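Local coordinates for protein cytochrome c (Pseudomonas aeruginosa, PDB 6RTE) that acts as the dihydro-heme d1 dehydrogenase NirN of heme d1 biosynthesis, pairing a heme c domain with an eight-bladed beta-propeller, at residues A[147-153]-A[492-498]; A[157-162]-A[173-179]; A[196-202]-A[216-222]. All blocks are in the same frame, centred on the assembly; numbering follows the deposited sequence.

Contact 1: residues A[147-153]-A[492-498]; sequences LNLFVVV and SGKYNVG
Asn496 reaches over the ring of Phe150 and joins its amide to that of Asn148. Its CG stands anti to the backbone N (chi1 -177°), which brings ND2 above one face of the Phe150 ring, offset toward the rim and 3.4 Å from CZ. From there Asn496 ND2 donates to Asn148 OD1 at 2.9 Å, close to its own amide plane, although the two amide planes are steeply turned against each other. Asn148 OD1 also accepts from the backbone of Arg456, while Asn496 OD1 caps the helix 497-501 at Asn499 N. The Phe150 ring lies alongside the aliphatic part of Lys494, CD1 to CG 3.8 Å; the lysine chain then bends away and carries NZ to Ser464, Leu462 and His451. On the other face of the sheet Val151 pairs with Tyr495, and Val153 CG2 approaches Tyr495 CE1 obliquely at 4.2 Å. Beyond the strands, Val497 sets CG2 against Leu149 CB and CG1 against Leu147 CD2, and its N donates to Leu149 O at 2.9 Å. The first and last strands of the propeller thus close the ring by antiparallel pairing, with a buried amide pair whose polar atoms are shared among the strand ends, the helix start and the neighbouring blade.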
loop_
_atom_site.group_PDB
_atom_site.type_symbol
_atom_site.label_atom_id
_atom_site.label_comp_id
_atom_site.label_asym_id
_atom_site.label_seq_id
_atom_site.Cartn_x
_atom_site.Cartn_y
_atom_site.Cartn_z
ATOM N N LEU A 147 5.083 2.584 -21.255
ATOM C CA LEU A 147 4.650 1.334 -20.643
ATOM C C LEU A 147 5.761 0.623 -19.878
ATOM O O LEU A 147 5.496 -0.404 -19.241
ATOM C CB LEU A 147 4.085 0.397 -21.726
ATOM C CG LEU A 147 2.816 0.925 -22.403
ATOM C CD1 LEU A 147 2.351 -0.033 -23.495
ATOM C CD2 LEU A 147 1.699 1.167 -21.395
ATOM N N ASN A 148 6.994 1.134 -19.911
ATOM C CA ASN A 148 8.064 0.547 -19.118
ATOM C C ASN A 148 8.560 1.484 -18.023
ATOM O O ASN A 148 9.599 1.213 -17.414
ATOM C CB ASN A 148 9.226 0.126 -20.021
ATOM C CG ASN A 148 10.023 -1.021 -19.430
ATOM O OD1 ASN A 148 9.568 -1.702 -18.503
ATOM N ND2 ASN A 148 11.212 -1.251 -19.968
ATOM N N LEU A 149 7.845 2.576 -17.764
ATOM C CA LEU A 149 8.176 3.457 -16.652
ATOM C C LEU A 149 7.995 2.755 -15.312
ATOM O O LEU A 149 7.042 1.993 -15.110
ATOM C CB LEU A 149 7.283 4.699 -16.666
ATOM C CG LEU A 149 7.416 5.665 -17.843
ATOM C CD1 LEU A 149 6.369 6.766 -17.699
ATOM C CD2 LEU A 149 8.820 6.236 -17.918
ATOM N N PHE A 150 8.889 3.058 -14.374
ATOM C CA PHE A 150 8.694 2.688 -12.979
ATOM C C PHE A 150 8.297 3.913 -12.168
ATOM O O PHE A 150 8.904 4.980 -12.302
ATOM C CB PHE A 150 9.963 2.089 -12.376
ATOM C CG PHE A 150 10.296 0.726 -12.885
ATOM C CD1 PHE A 150 9.835 -0.401 -12.222
ATOM C CD2 PHE A 150 11.097 0.568 -14.005
ATOM C CE1 PHE A 150 10.163 -1.662 -12.674
ATOM C CE2 PHE A 150 11.419 -0.692 -14.469
ATOM C CZ PHE A 150 10.947 -1.810 -13.799
ATOM N N VAL A 151 7.295 3.750 -11.321
ATOM C CA VAL A 151 7.012 4.709 -10.262
ATOM C C VAL A 151 7.723 4.207 -9.009
ATOM O O VAL A 151 7.438 3.104 -8.522
ATOM C CB VAL A 151 5.498 4.857 -10.037
ATOM C CG1 VAL A 151 5.192 5.811 -8.882
ATOM C CG2 VAL A 151 4.825 5.348 -11.315
ATOM N N VAL A 152 8.660 4.995 -8.499
ATOM C CA VAL A 152 9.507 4.589 -7.375
ATOM C C VAL A 152 9.179 5.460 -6.175
ATOM O O VAL A 152 9.283 6.691 -6.243
ATOM C CB VAL A 152 11.001 4.681 -7.720
ATOM C CG1 VAL A 152 11.840 4.197 -6.532
ATOM C CG2 VAL A 152 11.300 3.872 -8.937
ATOM N N VAL A 153 8.791 4.822 -5.078
ATOM C CA VAL A 153 8.435 5.525 -3.846
ATOM C C VAL A 153 9.698 5.663 -3.000
ATOM O O VAL A 153 10.315 4.662 -2.611
ATOM C CB VAL A 153 7.321 4.786 -3.095
ATOM C CG1 VAL A 153 6.992 5.483 -1.785
ATOM C CG2 VAL A 153 6.047 4.717 -3.959
ATOM N N SER A 492 11.040 2.157 -1.165
ATOM C CA SER A 492 10.142 1.094 -0.747
ATOM C C SER A 492 9.673 0.371 -2.009
ATOM O O SER A 492 10.451 -0.403 -2.593
ATOM C CB SER A 492 9.011 1.658 0.121
ATOM O OG SER A 492 8.432 2.800 -0.482
ATOM N N GLY A 493 8.453 0.579 -2.462
ATOM C CA GLY A 493 7.979 -0.094 -3.658
ATOM C C GLY A 493 8.368 0.641 -4.927
ATOM O O GLY A 493 8.582 1.856 -4.923
ATOM N N LYS A 494 8.503 -0.128 -6.015
ATOM C CA LYS A 494 8.564 0.419 -7.362
ATOM C C LYS A 494 7.585 -0.369 -8.223
ATOM O O LYS A 494 7.352 -1.563 -7.999
ATOM C CB LYS A 494 9.984 0.385 -7.966
ATOM C CG LYS A 494 10.475 -0.960 -8.506
ATOM C CD LYS A 494 10.634 -2.026 -7.419
ATOM C CE LYS A 494 11.509 -1.571 -6.276
ATOM N NZ LYS A 494 11.825 -2.714 -5.383
ATOM N N TYR A 495 6.990 0.317 -9.192
ATOM C CA TYR A 495 5.797 -0.178 -9.866
ATOM C C TYR A 495 5.931 0.087 -11.350
ATOM O O TYR A 495 5.994 1.244 -11.776
ATOM C CB TYR A 495 4.549 0.486 -9.276
ATOM C CG TYR A 495 4.492 0.295 -7.776
ATOM C CD1 TYR A 495 5.186 1.144 -6.921
ATOM C CD2 TYR A 495 3.790 -0.761 -7.216
ATOM C CE1 TYR A 495 5.170 0.960 -5.559
ATOM C CE2 TYR A 495 3.764 -0.953 -5.845
ATOM C CZ TYR A 495 4.456 -0.088 -5.020
ATOM O OH TYR A 495 4.436 -0.263 -3.649
ATOM N N ASN A 496 5.997 -0.997 -12.126
ATOM C CA ASN A 496 6.183 -0.935 -13.571
ATOM C C ASN A 496 4.822 -0.788 -14.233
ATOM O O ASN A 496 3.953 -1.651 -14.067
ATOM C CB ASN A 496 6.902 -2.192 -14.060
ATOM C CG ASN A 496 7.199 -2.153 -15.553
ATOM O OD1 ASN A 496 6.422 -2.660 -16.370
ATOM N ND2 ASN A 496 8.324 -1.544 -15.914
ATOM N N VAL A 497 4.634 0.308 -14.980
ATOM C CA VAL A 497 3.364 0.564 -15.658
ATOM C C VAL A 497 2.897 -0.680 -16.409
ATOM O O VAL A 497 1.772 -1.163 -16.221
ATOM C CB VAL A 497 3.495 1.760 -16.620
ATOM C CG1 VAL A 497 2.248 1.883 -17.495
ATOM C CG2 VAL A 497 3.746 3.046 -15.861
ATOM N N GLY A 498 3.753 -1.196 -17.292
ATOM C CA GLY A 498 3.355 -2.304 -18.148
ATOM C C GLY A 498 2.859 -3.501 -17.365
ATOM O O GLY A 498 1.835 -4.095 -17.696
#

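Contact 2: residues A[157-162]-A[173-179]; sequences DHHVTI and RFPSRYA. With HEC (heme c), chain C.
Strands 159-162 and 173-175 run antiparallel, their axes 4.6 Å apart at closest, with Val160 and Phe174 as the hydrogen-bonded pair. Phe174 turns its ring face to Val160, Val160 CB to Phe174 CZ 3.5 Å; with CG between the backbone N and the carbonyl carbon (chi1 55°), the ring is folded back alongside the valine, and Ile162 CD1 meets its edge. On the other face of the hairpin the extended chain of Arg173 lays its guanidinium flat on the His159 ring, centres 3.9 Å apart and planes at 4°, while Pro175 CA lies over the opposite face of the imidazole in a CH-pi contact. Arg173 NH2 forms a salt bridge with Asp157 OD2 at 3.0 Å, coming from above the carboxylate plane, and its NE is paired with Glu154. This hairpin supplies two strands of its propeller blade, and a G1 beta bulge at His158 and His159, both facing Glu154, marks the start of its pairing with strand 150-154. The imidazole of His159 is tethered within its own segment by ND1 donating to Asp157 O. Past the strand end Ser176 N donates to His158 O at 2.9 Å. Farther on, the rings of His158 and Tyr178 meet obliquely at 45°, His158 NE2 to Tyr178 CE1 3.3 Å, and Tyr178 OH makes a weak bond of 3.0 Å to O1A of a heme c propionate, which Arg198 also grips.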
loop_
_atom_site.group_PDB
_atom_site.type_symbol
_atom_site.label_atom_id
_atom_site.label_comp_id
_atom_site.label_asym_id
_atom_site.label_seq_id
_atom_site.Cartn_x
_atom_site.Cartn_y
_atom_site.Cartn_z
ATOM N N ASP A 157 12.561 10.324 2.328
ATOM C CA ASP A 157 12.374 11.768 2.230
ATOM C C ASP A 157 11.080 12.123 1.507
ATOM O O ASP A 157 10.893 13.272 1.104
ATOM C CB ASP A 157 13.577 12.431 1.545
ATOM C CG ASP A 157 14.039 11.691 0.292
ATOM O OD1 ASP A 157 13.308 10.805 -0.206
ATOM O OD2 ASP A 157 15.152 12.007 -0.192
ATOM N N HIS A 158 10.183 11.155 1.353
ATOM C CA HIS A 158 8.841 11.384 0.823
ATOM C C HIS A 158 8.897 12.091 -0.528
ATOM O O HIS A 158 8.358 13.181 -0.735
ATOM C CB HIS A 158 8.008 12.138 1.856
ATOM C CG HIS A 158 8.048 11.489 3.200
ATOM N ND1 HIS A 158 7.410 10.294 3.459
ATOM C CD2 HIS A 158 8.720 11.816 4.336
ATOM C CE1 HIS A 158 7.656 9.934 4.713
ATOM N NE2 HIS A 158 8.448 10.840 5.260
ATOM N N HIS A 159 9.581 11.432 -1.449
ATOM C CA HIS A 159 9.606 11.801 -2.850
ATOM C C HIS A 159 9.171 10.604 -3.679
ATOM O O HIS A 159 9.102 9.471 -3.194
ATOM C CB HIS A 159 11.005 12.267 -3.279
ATOM C CG HIS A 159 11.301 13.688 -2.920
ATOM N ND1 HIS A 159 11.554 14.090 -1.626
ATOM C CD2 HIS A 159 11.368 14.805 -3.680
ATOM C CE1 HIS A 159 11.780 15.391 -1.608
ATOM N NE2 HIS A 159 11.669 15.850 -2.843
ATOM N N VAL A 160 8.871 10.882 -4.949
ATOM C CA VAL A 160 8.589 9.859 -5.947
ATOM C C VAL A 160 9.482 10.145 -7.143
ATOM O O VAL A 160 9.594 11.300 -7.569
ATOM C CB VAL A 160 7.111 9.855 -6.371
ATOM C CG1 VAL A 160 6.895 8.959 -7.617
ATOM C CG2 VAL A 160 6.218 9.419 -5.214
ATOM N N THR A 161 10.131 9.107 -7.661
ATOM C CA THR A 161 10.922 9.193 -8.877
ATOM C C THR A 161 10.218 8.420 -9.977
ATOM O O THR A 161 9.733 7.302 -9.746
ATOM C CB THR A 161 12.335 8.651 -8.658
ATOM O OG1 THR A 161 13.097 9.623 -7.946
ATOM C CG2 THR A 161 13.027 8.339 -10.000
ATOM N N ILE A 162 10.122 9.035 -11.153
ATOM C CA ILE A 162 9.630 8.367 -12.353
ATOM C C ILE A 162 10.856 7.895 -13.112
ATOM O O ILE A 162 11.730 8.701 -13.457
ATOM C CB ILE A 162 8.760 9.298 -13.211
ATOM C CG1 ILE A 162 7.662 9.934 -12.374
ATOM C CG2 ILE A 162 8.146 8.526 -14.382
ATOM C CD1 ILE A 162 6.726 8.948 -11.727
ATOM N N ARG A 173 11.396 13.720 -10.686
ATOM C CA ARG A 173 11.348 13.459 -9.257
ATOM C C ARG A 173 10.535 14.578 -8.627
ATOM O O ARG A 173 10.704 15.743 -8.996
ATOM C CB ARG A 173 12.760 13.390 -8.669
ATOM C CG ARG A 173 12.816 12.920 -7.223
ATOM C CD ARG A 173 14.256 12.867 -6.714
ATOM N NE ARG A 173 14.322 12.248 -5.388
ATOM C CZ ARG A 173 14.504 12.904 -4.241
ATOM N NH1 ARG A 173 14.663 14.224 -4.223
ATOM N NH2 ARG A 173 14.535 12.224 -3.103
ATOM N N PHE A 174 9.625 14.231 -7.720
ATOM C CA PHE A 174 8.793 15.247 -7.092
ATOM C C PHE A 174 8.521 14.864 -5.642
ATOM O O PHE A 174 8.497 13.676 -5.302
ATOM C CB PHE A 174 7.460 15.455 -7.853
ATOM C CG PHE A 174 6.634 14.201 -8.048
ATOM C CD1 PHE A 174 6.896 13.332 -9.095
ATOM C CD2 PHE A 174 5.579 13.914 -7.203
ATOM C CE1 PHE A 174 6.125 12.182 -9.288
ATOM C CE2 PHE A 174 4.810 12.776 -7.389
ATOM C CZ PHE A 174 5.088 11.910 -8.434
ATOM N N PRO A 175 8.356 15.855 -4.761
ATOM C CA PRO A 175 7.990 15.545 -3.374
ATOM C C PRO A 175 6.536 15.122 -3.298
ATOM O O PRO A 175 5.672 15.682 -3.980
ATOM C CB PRO A 175 8.237 16.864 -2.634
ATOM C CG PRO A 175 7.994 17.909 -3.685
ATOM C CD PRO A 175 8.505 17.308 -4.979
ATOM N N SER A 176 6.277 14.104 -2.488
ATOM C CA SER A 176 4.933 13.572 -2.349
ATOM C C SER A 176 4.309 14.057 -1.045
ATOM O O SER A 176 4.939 14.744 -0.236
ATOM C CB SER A 176 4.951 12.044 -2.395
ATOM O OG SER A 176 5.577 11.503 -1.239
ATOM N N ARG A 177 3.046 13.697 -0.846
ATOM C CA ARG A 177 2.453 13.811 0.473
ATOM C C ARG A 177 3.186 12.885 1.432
ATOM O O ARG A 177 3.845 11.918 1.033
ATOM C CB ARG A 177 0.965 13.477 0.434
ATOM C CG ARG A 177 0.126 14.432 -0.409
ATOM C CD ARG A 177 -0.150 15.742 0.314
ATOM N NE ARG A 177 -0.819 16.712 -0.556
ATOM C CZ ARG A 177 -1.362 17.853 -0.134
ATOM N NH1 ARG A 177 -1.346 18.156 1.159
ATOM N NH2 ARG A 177 -1.945 18.680 -0.996
ATOM N N TYR A 178 3.074 13.201 2.721
ATOM C CA TYR A 178 3.828 12.485 3.739
ATOM C C TYR A 178 3.324 11.055 3.892
ATOM O O TYR A 178 2.124 10.812 3.967
ATOM C CB TYR A 178 3.724 13.252 5.064
ATOM C CG TYR A 178 4.415 12.609 6.232
ATOM C CD1 TYR A 178 5.784 12.738 6.414
ATOM C CD2 TYR A 178 3.690 11.889 7.179
ATOM C CE1 TYR A 178 6.416 12.160 7.497
ATOM C CE2 TYR A 178 4.314 11.311 8.265
ATOM C CZ TYR A 178 5.673 11.449 8.419
ATOM O OH TYR A 178 6.293 10.869 9.503
ATOM N N ALA A 179 4.263 10.107 3.934
ATOM C CA ALA A 179 3.992 8.706 4.261
ATOM C C ALA A 179 2.931 8.104 3.329
ATOM O O ALA A 179 1.811 7.776 3.721
ATOM C CB ALA A 179 3.570 8.572 5.733
HETATM FE FE HEC C . 6.494 17.982 14.590
HETATM C CHA HEC C . 7.070 15.187 12.802
HETATM C CHB HEC C . 5.559 16.092 17.317
HETATM C CHC HEC C . 6.244 20.860 16.548
HETATM C CHD HEC C . 6.868 19.921 11.855
HETATM N NA HEC C . 6.346 16.036 14.999
HETATM C C1A HEC C . 6.638 15.039 14.099
HETATM C C2A HEC C . 6.423 13.780 14.713
HETATM C C3A HEC C . 6.005 14.031 15.977
HETATM C C4A HEC C . 5.947 15.435 16.159
HETATM C CMA HEC C . 5.649 12.992 16.997
HETATM C CAA HEC C . 6.620 12.422 14.076
HETATM C CBA HEC C . 5.320 12.033 13.351
HETATM C CGA HEC C . 5.355 10.745 12.565
HETATM O O1A HEC C . 4.378 10.444 11.835
HETATM O O2A HEC C . 6.330 9.986 12.616
HETATM N NB HEC C . 5.984 18.392 16.584
HETATM C C1B HEC C . 5.639 17.485 17.492
HETATM C C2B HEC C . 5.351 18.135 18.728
HETATM C C3B HEC C . 5.544 19.477 18.548
HETATM C C4B HEC C . 5.956 19.619 17.135
HETATM C CMB HEC C . 4.923 17.447 19.991
HETATM C CAB HEC C . 5.438 20.641 19.474
HETATM C CBB HEC C . 6.017 20.262 20.836
HETATM N NC HEC C . 6.552 20.046 14.281
HETATM C C1C HEC C . 6.426 21.048 15.181
HETATM C C2C HEC C . 6.524 22.281 14.501
HETATM C C3C HEC C . 6.718 22.015 13.153
HETATM C C4C HEC C . 6.714 20.593 13.034
HETATM C CMC HEC C . 6.431 23.614 15.182
HETATM C CAC HEC C . 6.848 22.896 11.973
HETATM C CBC HEC C . 8.068 23.794 11.810
HETATM N ND HEC C . 6.879 17.639 12.765
HETATM C C1D HEC C . 6.995 18.538 11.784
HETATM C C2D HEC C . 7.300 17.873 10.510
HETATM C C3D HEC C . 7.364 16.562 10.761
HETATM C C4D HEC C . 7.082 16.430 12.195
HETATM C CMD HEC C . 7.507 18.541 9.176
HETATM C CAD HEC C . 7.636 15.462 9.765
HETATM C CBD HEC C . 9.138 15.207 9.617
HETATM C CGD HEC C . 9.453 14.102 8.634
HETATM O O1D HEC C . 9.527 14.365 7.425
HETATM O O2D HEC C . 9.648 12.936 9.004
HETATM O O HOH W 1 15.659 14.907 -1.394
HETATM O O HOH W 2 7.931 15.606 0.396
HETATM O O HOH W 3 7.047 9.225 -1.032
#

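Contact 3: residues A[196-202]-A[216-222]; sequences ASRDGWV and VRAGLNT. With HEC (heme c), chain C.
Arg217 grips a single backbone oxygen with two nitrogens: NE and NH2 both donate to Asp199 O, at 2.9 and 2.8 Å, with the oxygen near the guanidinium plane. Its chain runs out extended, CG anti to the backbone N (chi1 -170°), and passes across one face of the Trp201 indole. There CB sits over the centre of the six-membered ring, 3.6 Å from the centroid, in a CH-pi contact. The cation of Arg177 also contacts this indole, while NH2 of Arg217 additionally reaches Leu56 O. Gly200 packs tightly against the second segment: its CA lies 3.0 Å from Thr222 OG1, which is hydrogen-bonded to Asn238, and a side chain there would run into Gly219 O as well as the preceding carbonyl. Asp199 fixes its neighbour, OD1 accepting from Arg198 NE at 2.9 Å in a nearly straight salt bridge; a water joins the same OD1 to Leu220 O and Asn221 ND2. This leaves the end of the arginine guanidinium turned to heme c, where NH1 and NH2 both bond O1A, the former at 2.8 Å. A type I turn from Ser197 to Gly200 and a classic bulge at Leu220 and Asn221 sit on adjoining propeller blades, where an arginine of the propeller holds a propionate of the heme c.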
loop_
_atom_site.group_PDB
_atom_site.type_symbol
_atom_site.label_atom_id
_atom_site.label_comp_id
_atom_site.label_asym_id
_atom_site.label_seq_id
_atom_site.Cartn_x
_atom_site.Cartn_y
_atom_site.Cartn_z
ATOM N N ALA A 196 -2.136 7.363 -2.374
ATOM C CA ALA A 196 -2.827 7.630 -1.117
ATOM C C ALA A 196 -1.786 7.824 -0.028
ATOM O O ALA A 196 -0.765 7.122 0.002
ATOM C CB ALA A 196 -3.786 6.495 -0.751
ATOM N N SER A 197 -2.027 8.782 0.859
ATOM C CA SER A 197 -1.110 9.026 1.962
ATOM C C SER A 197 -1.763 8.621 3.276
ATOM O O SER A 197 -2.990 8.519 3.397
ATOM C CB SER A 197 -0.663 10.501 2.016
ATOM O OG SER A 197 -1.593 11.315 2.708
ATOM N N ARG A 198 -0.904 8.393 4.267
ATOM C CA ARG A 198 -1.358 7.956 5.576
ATOM C C ARG A 198 -2.428 8.875 6.139
ATOM O O ARG A 198 -3.435 8.412 6.695
ATOM C CB ARG A 198 -0.167 7.893 6.537
ATOM C CG ARG A 198 -0.544 7.454 7.957
ATOM C CD ARG A 198 0.625 7.616 8.899
ATOM N NE ARG A 198 0.690 8.959 9.452
ATOM C CZ ARG A 198 1.692 9.425 10.194
ATOM N NH1 ARG A 198 2.754 8.667 10.472
ATOM N NH2 ARG A 198 1.637 10.667 10.654
ATOM N N ASP A 199 -2.224 10.182 6.030
ATOM C CA ASP A 199 -3.107 11.154 6.670
ATOM C C ASP A 199 -4.257 11.589 5.772
ATOM O O ASP A 199 -4.922 12.590 6.066
ATOM C CB ASP A 199 -2.280 12.346 7.150
ATOM C CG ASP A 199 -1.205 11.931 8.140
ATOM O OD1 ASP A 199 -1.405 10.891 8.812
ATOM O OD2 ASP A 199 -0.164 12.618 8.245
ATOM N N GLY A 200 -4.514 10.854 4.692
ATOM C CA GLY A 200 -5.783 10.951 3.980
ATOM C C GLY A 200 -5.735 11.655 2.643
ATOM O O GLY A 200 -6.795 11.833 2.027
ATOM N N TRP A 201 -4.559 12.048 2.168
ATOM C CA TRP A 201 -4.450 12.803 0.927
ATOM C C TRP A 201 -4.342 11.864 -0.268
ATOM O O TRP A 201 -3.620 10.863 -0.232
ATOM C CB TRP A 201 -3.248 13.738 0.966
ATOM C CG TRP A 201 -3.467 14.905 1.865
ATOM C CD1 TRP A 201 -3.106 15.006 3.186
ATOM C CD2 TRP A 201 -4.120 16.130 1.535
ATOM N NE1 TRP A 201 -3.493 16.226 3.688
ATOM C CE2 TRP A 201 -4.118 16.933 2.700
ATOM C CE3 TRP A 201 -4.709 16.632 0.378
ATOM C CZ2 TRP A 201 -4.673 18.204 2.726
ATOM C CZ3 TRP A 201 -5.264 17.895 0.409
ATOM C CH2 TRP A 201 -5.238 18.666 1.571
ATOM N N VAL A 202 -5.079 12.189 -1.323
ATOM C CA VAL A 202 -5.027 11.449 -2.580
ATOM C C VAL A 202 -4.452 12.382 -3.639
ATOM O O VAL A 202 -4.896 13.534 -3.758
ATOM C CB VAL A 202 -6.414 10.938 -3.000
ATOM C CG1 VAL A 202 -6.319 10.167 -4.313
ATOM C CG2 VAL A 202 -7.027 10.071 -1.907
ATOM N N VAL A 216 -6.826 15.768 -3.238
ATOM C CA VAL A 216 -7.974 15.925 -2.361
ATOM C C VAL A 216 -7.645 15.169 -1.084
ATOM O O VAL A 216 -6.866 14.212 -1.091
ATOM C CB VAL A 216 -9.282 15.445 -3.039
ATOM C CG1 VAL A 216 -9.387 13.921 -3.102
ATOM C CG2 VAL A 216 -10.515 16.046 -2.358
ATOM N N ARG A 217 -8.186 15.647 0.028
ATOM C CA ARG A 217 -8.056 14.945 1.298
ATOM C C ARG A 217 -9.345 14.172 1.528
ATOM O O ARG A 217 -10.384 14.762 1.851
ATOM C CB ARG A 217 -7.772 15.881 2.462
ATOM C CG ARG A 217 -7.406 15.074 3.721
ATOM C CD ARG A 217 -7.058 15.950 4.936
ATOM N NE ARG A 217 -6.415 15.113 5.935
ATOM C CZ ARG A 217 -6.021 15.524 7.133
ATOM N NH1 ARG A 217 -6.217 16.774 7.505
ATOM N NH2 ARG A 217 -5.432 14.663 7.949
ATOM N N ALA A 218 -9.268 12.862 1.383
ATOM C CA ALA A 218 -10.441 12.005 1.474
ATOM C C ALA A 218 -10.766 11.565 2.895
ATOM O O ALA A 218 -11.910 11.177 3.159
ATOM C CB ALA A 218 -10.227 10.770 0.593
ATOM N N GLY A 219 -9.800 11.600 3.799
ATOM C CA GLY A 219 -10.026 11.179 5.171
ATOM C C GLY A 219 -8.938 11.715 6.071
ATOM O O GLY A 219 -8.132 12.552 5.668
ATOM N N LEU A 220 -8.928 11.220 7.317
ATOM C CA LEU A 220 -7.913 11.614 8.288
ATOM C C LEU A 220 -6.858 10.542 8.511
ATOM O O LEU A 220 -5.725 10.867 8.866
ATOM C CB LEU A 220 -8.576 11.942 9.640
ATOM C CG LEU A 220 -9.587 13.086 9.607
ATOM C CD1 LEU A 220 -10.232 13.277 10.988
ATOM C CD2 LEU A 220 -8.921 14.367 9.166
ATOM N N ASN A 221 -7.223 9.275 8.345
ATOM C CA ASN A 221 -6.276 8.164 8.369
ATOM C C ASN A 221 -6.757 7.174 7.318
ATOM O O ASN A 221 -7.850 6.595 7.447
ATOM C CB ASN A 221 -6.179 7.519 9.744
ATOM C CG ASN A 221 -5.053 6.505 9.834
ATOM O OD1 ASN A 221 -5.286 5.300 9.815
ATOM N ND2 ASN A 221 -3.830 6.991 9.929
ATOM N N THR A 222 -5.955 6.992 6.276
ATOM C CA THR A 222 -6.356 6.263 5.079
ATOM C C THR A 222 -5.539 4.984 4.958
ATOM O O THR A 222 -4.365 4.948 5.333
ATOM C CB THR A 222 -6.163 7.138 3.839
ATOM O OG1 THR A 222 -7.106 8.211 3.887
ATOM C CG2 THR A 222 -6.374 6.342 2.544
HETATM FE FE HEC C . 6.494 17.982 14.590
HETATM C CHA HEC C . 7.070 15.187 12.802
HETATM C CHB HEC C . 5.559 16.092 17.317
HETATM C CHC HEC C . 6.244 20.860 16.548
HETATM C CHD HEC C . 6.868 19.921 11.855
HETATM N NA HEC C . 6.346 16.036 14.999
HETATM C C1A HEC C . 6.638 15.039 14.099
HETATM C C2A HEC C . 6.423 13.780 14.713
HETATM C C3A HEC C . 6.005 14.031 15.977
HETATM C C4A HEC C . 5.947 15.435 16.159
HETATM C CMA HEC C . 5.649 12.992 16.997
HETATM C CAA HEC C . 6.620 12.422 14.076
HETATM C CBA HEC C . 5.320 12.033 13.351
HETATM C CGA HEC C . 5.355 10.745 12.565
HETATM O O1A HEC C . 4.378 10.444 11.835
HETATM O O2A HEC C . 6.330 9.986 12.616
HETATM N NB HEC C . 5.984 18.392 16.584
HETATM C C1B HEC C . 5.639 17.485 17.492
HETATM C C2B HEC C . 5.351 18.135 18.728
HETATM C C3B HEC C . 5.544 19.477 18.548
HETATM C C4B HEC C . 5.956 19.619 17.135
HETATM C CMB HEC C . 4.923 17.447 19.991
HETATM C CAB HEC C . 5.438 20.641 19.474
HETATM C CBB HEC C . 6.017 20.262 20.836
HETATM N NC HEC C . 6.552 20.046 14.281
HETATM C C1C HEC C . 6.426 21.048 15.181
HETATM C C2C HEC C . 6.524 22.281 14.501
HETATM C C3C HEC C . 6.718 22.015 13.153
HETATM C C4C HEC C . 6.714 20.593 13.034
HETATM C CMC HEC C . 6.431 23.614 15.182
HETATM C CAC HEC C . 6.848 22.896 11.973
HETATM C CBC HEC C . 8.068 23.794 11.810
HETATM N ND HEC C . 6.879 17.639 12.765
HETATM C C1D HEC C . 6.995 18.538 11.784
HETATM C C2D HEC C . 7.300 17.873 10.510
HETATM C C3D HEC C . 7.364 16.562 10.761
HETATM C C4D HEC C . 7.082 16.430 12.195
HETATM C CMD HEC C . 7.507 18.541 9.176
HETATM C CAD HEC C . 7.636 15.462 9.765
HETATM C CBD HEC C . 9.138 15.207 9.617
HETATM C CGD HEC C . 9.453 14.102 8.634
HETATM O O1D HEC C . 9.527 14.365 7.425
HETATM O O2D HEC C . 9.648 12.936 9.004
HETATM O O HOH W 4 -3.506 9.889 10.113
#

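Overall arrangement
The chain passes from the helical heme c domain into the propeller at 147-153, a strand whose C-terminal partner, 492-498, arrives only after the whole ring of blades; contact 1 therefore closes one very long loop. Contacts 2 and 3 nest inside it in series, each closing a short loop. Contact 2 extends the sheet of contact 1, since strand 159-164 pairs with 150-154 and Val152 N probably bonds Thr161 O. Contact 3 follows in the next blade and the start of the one after; it touches contact 2 through Ala179 O and Arg198 N. Contacts 2 and 3 both reach heme c, tying propeller to cytochrome domain, whereas contacts 1 and 3 do not touch.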